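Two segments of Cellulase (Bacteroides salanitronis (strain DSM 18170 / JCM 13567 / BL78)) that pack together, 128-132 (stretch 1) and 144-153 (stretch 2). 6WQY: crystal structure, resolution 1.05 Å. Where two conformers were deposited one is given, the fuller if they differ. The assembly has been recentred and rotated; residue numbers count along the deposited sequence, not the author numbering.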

ATOM      1  N   TYR A 128     -16.112  -1.837  10.849  1.00 11.18           N
ATOM      2  CA  TYR A 128     -16.762  -0.562  10.548  1.00 11.05           C
ATOM      3  C   TYR A 128     -17.657  -0.725   9.317  1.00 11.93           C
ATOM      4  O   TYR A 128     -18.111  -1.835   9.018  1.00 12.73           O
ATOM      5  N   TRP A 129     -17.933   0.357   8.582  1.00 12.21           N
ATOM      6  CA  TRP A 129     -18.925   0.277   7.509  1.00 12.76           C
ATOM      7  C   TRP A 129     -18.495  -0.667   6.390  1.00 10.80           C
ATOM      8  O   TRP A 129     -19.346  -1.277   5.733  1.00 11.90           O
ATOM      9  N   LEU A 130     -17.203  -0.764   6.123  1.00 10.64           N
ATOM     10  CA  LEU A 130     -16.673  -1.549   5.011  1.00 10.61           C
ATOM     11  C   LEU A 130     -16.548  -2.968   5.545  1.00 10.68           C
ATOM     12  O   LEU A 130     -15.512  -3.351   6.085  1.00 11.36           O
ATOM     13  N   ASP A 131     -17.636  -3.746   5.421  1.00 10.54           N
ATOM     14  CA  ASP A 131     -17.884  -4.961   6.212  1.00 11.15           C
ATOM     15  C   ASP A 131     -18.116  -6.171   5.313  1.00 10.04           C
ATOM     16  O   ASP A 131     -19.249  -6.483   4.939  1.00 11.17           O
ATOM     17  N   ILE A 132     -17.024  -6.866   4.984  0.64  9.93           N
ATOM     18  CA  ILE A 132     -17.085  -8.009   4.070  0.64  9.44           C
ATOM     19  C   ILE A 132     -17.850  -9.172   4.684  0.64 10.02           C
ATOM     20  O   ILE A 132     -18.528  -9.922   3.971  0.64 11.34           O
ATOM     21  N   ALA A 144     -25.360  -1.435   0.556  1.00 11.02           N
ATOM     22  CA  ALA A 144     -24.980  -0.228   1.286  1.00 11.66           C
ATOM     23  C   ALA A 144     -23.475   0.013   1.242  1.00 11.04           C
ATOM     24  O   ALA A 144     -23.036   1.164   1.147  1.00 11.37           O
ATOM     25  N   VAL A 145     -22.673  -1.049   1.364  1.00 10.83           N
ATOM     26  CA  VAL A 145     -21.227  -0.899   1.262  1.00 10.13           C
ATOM     27  C   VAL A 145     -20.856  -0.365  -0.109  1.00  9.47           C
ATOM     28  O   VAL A 145     -20.050   0.563  -0.236  1.00  9.80           O
ATOM     29  N   LYS A 146     -21.430  -0.958  -1.154  1.00 10.05           N
ATOM     30  CA  LYS A 146     -21.135  -0.503  -2.504  1.00 10.47           C
ATOM     31  C   LYS A 146     -21.570   0.942  -2.712  1.00 10.26           C
ATOM     32  O   LYS A 146     -20.862   1.720  -3.365  1.00 10.81           O
ATOM     33  N   ALA A 147     -22.728   1.320  -2.180  1.00 10.30           N
ATOM     34  CA  ALA A 147     -23.195   2.691  -2.350  1.00 11.12           C
ATOM     35  C   ALA A 147     -22.231   3.675  -1.699  1.00  9.80           C
ATOM     36  O   ALA A 147     -21.927   4.731  -2.260  1.00 10.45           O
ATOM     37  N   GLN A 148     -21.744   3.342  -0.504  1.00  9.86           N
ATOM     38  CA  GLN A 148     -20.797   4.217   0.184  1.00  9.98           C
ATOM     39  C   GLN A 148     -19.456   4.264  -0.551  1.00  9.30           C
ATOM     40  O   GLN A 148     -18.864   5.342  -0.715  1.00  9.57           O
ATOM     41  N   LEU A 149     -18.971   3.104  -1.003  0.58  9.76           N
ATOM     42  CA  LEU A 149     -17.718   3.053  -1.750  0.58  9.73           C
ATOM     43  C   LEU A 149     -17.800   3.908  -3.012  0.58 10.02           C
ATOM     44  O   LEU A 149     -16.872   4.667  -3.324  0.58  8.65           O
ATOM     45  N   ALA A 150     -18.901   3.800  -3.752  1.00  9.50           N
ATOM     46  CA  ALA A 150     -19.047   4.559  -4.985  1.00 10.35           C
ATOM     47  C   ALA A 150     -19.176   6.048  -4.688  1.00  9.63           C
ATOM     48  O   ALA A 150     -18.585   6.883  -5.388  1.00 10.48           O
ATOM     49  N   ALA A 151     -19.945   6.412  -3.661  1.00  9.51           N
ATOM     50  CA  ALA A 151     -20.147   7.827  -3.357  1.00  9.98           C
ATOM     51  C   ALA A 151     -18.851   8.465  -2.868  1.00  9.65           C
ATOM     52  O   ALA A 151     -18.517   9.589  -3.262  1.00 10.68           O
ATOM     53  N   MET A 152     -18.112   7.778  -2.002  1.00  9.08           N
ATOM     54  CA  MET A 152     -16.843   8.311  -1.526  1.00  9.23           C
ATOM     55  C   MET A 152     -15.854   8.456  -2.666  1.00  8.97           C
ATOM     56  O   MET A 152     -15.224   9.506  -2.820  1.00  9.58           O
ATOM     57  N   TRP A 153     -15.693   7.410  -3.476  1.00  8.86           N
ATOM     58  CA  TRP A 153     -14.723   7.469  -4.561  1.00  9.15           C
ATOM     59  C   TRP A 153     -15.126   8.483  -5.620  1.00 10.07           C
ATOM     60  O   TRP A 153     -14.244   9.090  -6.235  1.00 10.17           O
TER

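The most unusual feature of this contact is that a single indole, laid against a helix by a loop, does most of the work, and that a polar glutamine side chain covers one of its faces. Trp-129 points toward the helix with chi1 p (66°) and chi2 at -91°. Gln-148 points back toward it, chi1 t and chi2 t, an extended shape that carries its chain across the indole. Its CG sits 3.7 Å from the centroid of the Trp-129 six-membered ring and 12° off the normal, a CH-pi contact, while its CD lies 3.3 Å from Trp-129 CD2. The amide carbon thus lies over the ring face, and no hydrogen bond links the two side chains: Gln-148 NE2 and Trp-129 NE1 are 3.5 Å apart, but both are donors, and the indole nitrogen is satisfied elsewhere in the structure.

One helical turn on, Met-152 (m, t, p) also points toward the loop. Its SD reaches 3.5 Å from Trp-129 CZ2, approaching the six-membered ring obliquely, and also accepts a weak hydrogen bond from Gln-148 NE2, at 3.7 Å from that nitrogen to SD. The weak bond links two side chains that meet the indole, one over its face and one obliquely.

Val-145, chi1 t, touches two loop side chains with one methyl: CG1 is 4.1 Å from Trp-129 CZ3 and 3.6 Å from Leu-130 CD1. Its CG2 packs against the loop backbone, 3.4 Å from Trp-129 O. Leu-130 (t, p) leaves its backbone sideways, yet its end comes nearer the helix. Leu-149 (t, p) adds a looser apolar contact, CD1 to Trp-129 CH2 at 4.4 Å. Asp-131 (t) starts sideways, but its end leads away and caps a backbone N just past the stretch.

The rule is spacing: Val-145, Gln-148, Leu-149 and Met-152 share one side of the helix, whereas Lys-146 points away. No hydrogen bond crosses the interface, so the contact rests on packing, with Gln-148 over the indole face at its centre.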

ATOM      1  CB  TYR A 128     -15.716   0.548  10.377  1.00 11.91           C
ATOM      2  CG  TYR A 128     -14.743   0.646  11.535  1.00 10.92           C
ATOM      3  CD1 TYR A 128     -15.160   1.077  12.785  1.00 14.08           C
ATOM      4  CD2 TYR A 128     -13.412   0.318  11.377  1.00 11.65           C
ATOM      5  CE1 TYR A 128     -14.268   1.169  13.846  1.00 14.77           C
ATOM      6  CE2 TYR A 128     -12.519   0.414  12.423  1.00 13.32           C
ATOM      7  CZ  TYR A 128     -12.955   0.835  13.649  1.00 12.95           C
ATOM      8  OH  TYR A 128     -12.058   0.921  14.697  1.00 17.15           O
ATOM      9  CB  TRP A 129     -19.219   1.666   6.918  1.00 12.90           C
ATOM     10  CG  TRP A 129     -18.066   2.307   6.193  1.00 11.83           C
ATOM     11  CD1 TRP A 129     -17.124   3.136   6.726  1.00 11.61           C
ATOM     12  CD2 TRP A 129     -17.739   2.179   4.799  1.00 11.10           C
ATOM     13  NE1 TRP A 129     -16.233   3.523   5.764  1.00 12.38           N
ATOM     14  CE2 TRP A 129     -16.586   2.962   4.568  1.00 10.85           C
ATOM     15  CE3 TRP A 129     -18.312   1.495   3.719  1.00 11.14           C
ATOM     16  CZ2 TRP A 129     -15.993   3.063   3.320  1.00 10.99           C
ATOM     17  CZ3 TRP A 129     -17.727   1.603   2.477  1.00 11.35           C
ATOM     18  CH2 TRP A 129     -16.568   2.381   2.285  1.00 11.47           C
ATOM     19  CB  LEU A 130     -15.367  -0.906   4.570  1.00 10.96           C
ATOM     20  CG  LEU A 130     -14.666  -1.452   3.340  1.00 11.10           C
ATOM     21  CD1 LEU A 130     -15.552  -1.536   2.123  1.00 10.92           C
ATOM     22  CD2 LEU A 130     -13.463  -0.563   3.062  1.00 11.38           C
ATOM     23  CB  ASP A 131     -19.117  -4.664   7.091  1.00 13.16           C
ATOM     24  CG  ASP A 131     -19.570  -5.843   7.917  1.00 12.67           C
ATOM     25  OD1 ASP A 131     -18.911  -6.897   7.968  1.00 13.34           O
ATOM     26  OD2 ASP A 131     -20.682  -5.717   8.522  1.00 16.22           O
ATOM     27  CB  ILE A 132     -15.664  -8.417   3.634  0.64  9.97           C
ATOM     28  CG1 ILE A 132     -15.677  -9.485   2.536  0.64 14.20           C
ATOM     29  CG2 ILE A 132     -14.850  -8.922   4.828  0.64 12.03           C
ATOM     30  CD1 ILE A 132     -16.103  -8.970   1.180  0.64 13.41           C
ATOM     31  CB  ALA A 144     -25.464  -0.328   2.737  1.00 13.40           C
ATOM     32  CB  VAL A 145     -20.503  -2.224   1.554  1.00 10.48           C
ATOM     33  CG1 VAL A 145     -19.013  -2.060   1.293  1.00 12.52           C
ATOM     34  CG2 VAL A 145     -20.750  -2.671   2.980  1.00 12.79           C
ATOM     35  CB  LYS A 146     -21.807  -1.418  -3.519  1.00 10.35           C
ATOM     36  CG  LYS A 146     -21.187  -2.813  -3.590  1.00 10.32           C
ATOM     37  CD  LYS A 146     -21.980  -3.697  -4.532  1.00 11.45           C
ATOM     38  CE  LYS A 146     -21.384  -5.076  -4.671  1.00 14.17           C
ATOM     39  NZ  LYS A 146     -22.208  -5.955  -5.558  1.00 16.37           N
ATOM     40  CB  ALA A 147     -24.589   2.854  -1.750  1.00 11.78           C
ATOM     41  CB  GLN A 148     -20.631   3.772   1.636  1.00 10.04           C
ATOM     42  CG  GLN A 148     -19.683   4.670   2.400  1.00  9.95           C
ATOM     43  CD  GLN A 148     -19.810   4.582   3.899  1.00  9.96           C
ATOM     44  OE1 GLN A 148     -20.679   3.903   4.431  1.00 10.57           O
ATOM     45  NE2 GLN A 148     -18.948   5.305   4.596  1.00 10.29           N
ATOM     46  CB  LEU A 149     -17.413   1.595  -2.088  0.58  9.56           C
ATOM     47  CG  LEU A 149     -16.052   1.266  -2.680  0.58 10.63           C
ATOM     48  CD1 LEU A 149     -14.940   1.478  -1.672  0.58  9.87           C
ATOM     49  CD2 LEU A 149     -16.071  -0.175  -3.164  0.58 12.80           C
ATOM     50  CB  ALA A 150     -20.266   4.055  -5.762  1.00 11.97           C
ATOM     51  CB  ALA A 151     -21.250   7.999  -2.318  1.00 10.77           C
ATOM     52  CB  MET A 152     -16.276   7.425  -0.418  1.00  9.38           C
ATOM     53  CG  MET A 152     -17.041   7.517   0.898  1.00  9.59           C
ATOM     54  SD  MET A 152     -16.420   6.376   2.139  1.00  9.99           S
ATOM     55  CE  MET A 152     -14.781   7.027   2.448  1.00 11.46           C
ATOM     56  CB  TRP A 153     -14.444   6.082  -5.142  1.00  9.54           C
ATOM     57  CG  TRP A 153     -13.388   5.373  -4.355  1.00  9.13           C
ATOM     58  CD1 TRP A 153     -13.514   4.234  -3.603  1.00  9.65           C
ATOM     59  CD2 TRP A 153     -12.024   5.790  -4.217  1.00  8.75           C
ATOM     60  NE1 TRP A 153     -12.298   3.922  -3.013  1.00  9.13           N
ATOM     61  CE2 TRP A 153     -11.370   4.858  -3.387  1.00  8.58           C
ATOM     62  CE3 TRP A 153     -11.282   6.852  -4.739  1.00  8.98           C
ATOM     63  CZ2 TRP A 153     -10.037   4.974  -3.045  1.00  9.35           C
ATOM     64  CZ3 TRP A 153      -9.946   6.959  -4.403  1.00  9.34           C
ATOM     65  CH2 TRP A 153      -9.342   6.033  -3.554  1.00  9.93           C
TER